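PDB 7A0H: F-actin-capping protein subunit alpha from Plasmodium berghei, which caps actin filaments as an asymmetric homodimer, probably at their fast-growing barbed ends, where it would block subunit exchange without severing them. Local coordinates for the interface of chains A and B. Sequence-based numbering; all coordinates share one arbitrary frame. Chains: chain A/B, F-actin-capping protein subunit alpha.

The interface of chains A and B. Residues chain A 215, 217, 225, 227; chain B 276, 279-280, 283.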
loop_
_atom_site.group_PDB
_atom_site.type_symbol
_atom_site.label_atom_id
_atom_site.label_comp_id
_atom_site.label_asym_id
_atom_site.label_seq_id
_atom_site.Cartn_x
_atom_site.Cartn_y
_atom_site.Cartn_z
ATOM N N VAL A 215 -9.257 -4.150 10.947
ATOM C CA VAL A 215 -9.480 -5.076 9.840
ATOM C C VAL A 215 -8.468 -4.722 8.745
ATOM O O VAL A 215 -8.365 -3.549 8.363
ATOM C CB VAL A 215 -10.894 -4.959 9.277
ATOM C CG1 VAL A 215 -11.212 -6.154 8.420
ATOM C CG2 VAL A 215 -11.892 -4.934 10.406
ATOM N N LEU A 217 -7.017 -6.002 4.939
ATOM C CA LEU A 217 -6.948 -6.872 3.772
ATOM C C LEU A 217 -5.491 -6.765 3.284
ATOM O O LEU A 217 -4.935 -5.653 3.141
ATOM C CB LEU A 217 -7.926 -6.437 2.689
ATOM C CG LEU A 217 -8.064 -7.304 1.417
ATOM C CD1 LEU A 217 -8.707 -8.746 1.795
ATOM C CD2 LEU A 217 -8.839 -6.605 0.340
ATOM N N ILE A 225 -1.148 -6.512 -0.342
ATOM C CA ILE A 225 -1.447 -5.128 -0.013
ATOM C C ILE A 225 -1.562 -4.938 1.499
ATOM O O ILE A 225 -1.141 -5.793 2.286
ATOM C CB ILE A 225 -2.727 -4.674 -0.730
ATOM C CG1 ILE A 225 -3.959 -5.445 -0.205
ATOM C CG2 ILE A 225 -2.564 -4.841 -2.234
ATOM C CD1 ILE A 225 -5.313 -4.784 -0.637
ATOM N N PHE A 227 -4.541 -2.886 3.229
ATOM C CA PHE A 227 -5.710 -2.024 3.268
ATOM C C PHE A 227 -6.383 -2.138 4.648
ATOM O O PHE A 227 -6.975 -3.160 5.004
ATOM C CB PHE A 227 -6.660 -2.433 2.150
ATOM C CG PHE A 227 -7.965 -1.705 2.185
ATOM C CD1 PHE A 227 -9.147 -2.392 2.305
ATOM C CD2 PHE A 227 -7.998 -0.332 2.054
ATOM C CE1 PHE A 227 -10.338 -1.729 2.340
ATOM C CE2 PHE A 227 -9.173 0.343 2.032
ATOM C CZ PHE A 227 -10.354 -0.358 2.210
ATOM N N LEU B 276 -12.587 -4.467 -3.623
ATOM C CA LEU B 276 -11.901 -4.235 -2.367
ATOM C C LEU B 276 -12.898 -4.359 -1.218
ATOM O O LEU B 276 -12.670 -5.095 -0.257
ATOM C CB LEU B 276 -11.277 -2.854 -2.472
ATOM C CG LEU B 276 -10.033 -2.429 -1.726
ATOM C CD1 LEU B 276 -8.974 -3.479 -1.705
ATOM C CD2 LEU B 276 -9.558 -1.212 -2.533
ATOM N N ASN B 279 -13.941 -7.892 -0.674
ATOM C CA ASN B 279 -13.034 -8.830 -0.043
ATOM C C ASN B 279 -12.838 -8.425 1.404
ATOM O O ASN B 279 -12.564 -9.268 2.261
ATOM C CB ASN B 279 -11.682 -8.902 -0.776
ATOM C CG ASN B 279 -11.708 -9.861 -1.942
ATOM O OD1 ASN B 279 -11.466 -11.053 -1.815
ATOM N ND2 ASN B 279 -12.020 -9.338 -3.088
ATOM N N THR B 280 -12.941 -7.130 1.680
ATOM C CA THR B 280 -12.845 -6.682 3.047
ATOM C C THR B 280 -14.007 -7.175 3.920
ATOM O O THR B 280 -13.790 -7.460 5.119
ATOM C CB THR B 280 -12.725 -5.155 3.053
ATOM O OG1 THR B 280 -11.620 -4.725 2.218
ATOM C CG2 THR B 280 -12.501 -4.704 4.517
ATOM N N ILE B 283 -13.590 -10.493 5.544
ATOM C CA ILE B 283 -12.760 -10.609 6.713
ATOM C C ILE B 283 -13.565 -10.711 8.003
ATOM O O ILE B 283 -13.025 -11.197 9.035
ATOM C CB ILE B 283 -11.851 -9.374 6.760
ATOM C CG1 ILE B 283 -10.906 -9.356 5.547
ATOM C CG2 ILE B 283 -11.072 -9.328 8.053
ATOM C CD1 ILE B 283 -10.183 -8.053 5.518
#
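Strands 206-220 and 223-238 of chain A meet the C-terminal end of the long helix 243-281 of chain B and the loop that follows it. This is the capping-protein alpha-subunit fold working as a homodimer: the end of one subunit's long helix lies against the sheet of its copy, and the packing among these residues is mainly apolar. The dimer is asymmetric, and in chain A the corresponding helix stops at residue 266, which fits a docking that is not repeated in exact two-fold form.

A:Leu217 sits in the middle. Its CG lies anti to the backbone N (chi1 -176°), which spreads the two methyls over the helix. A:Leu217 CD2 reaches B:Leu276 CD1 at 3.7 Å. Both CD1 and CD2 of the leucine also pack on the beta-carbon of B:Asn279, and A:Leu217 CD2 lies 3.8 Å from B:Asn279 CB. The amide of B:Asn279 points away, leaving the aliphatic stem to do the touching. On the neighbouring strand, A:Ile225 adds the tip of its longer branch, A:Ile225 CD1 lying 4.0 Å from B:Leu276 CD1.

The ring of A:Phe227 is used in two ways. B:Leu276 lies over one face, its CG 4.1 Å above the plane of the A:Phe227 ring and shifted toward the rim. B:Thr280 comes to the ring edge instead, its hydroxyl OG1 in the ring plane and 3.3 Å from A:Phe227 CE1. B:Thr280 OG1 is also hydrogen-bonded to the carbonyl O of B:Leu276, one helical turn earlier, at 2.7 Å; OG1 stands about 45° out of the carbonyl plane. The bond helps fix the threonine rotation, holding the oxygen at the phenylalanine edge.

Beyond the helix end, B:Ile283 runs alongside A:Val215 in the opposite direction. With the isoleucine chain extended (chi2 172°), B:Ile283 CD1 passes the valine and lies 3.9 Å from A:Leu217 CA.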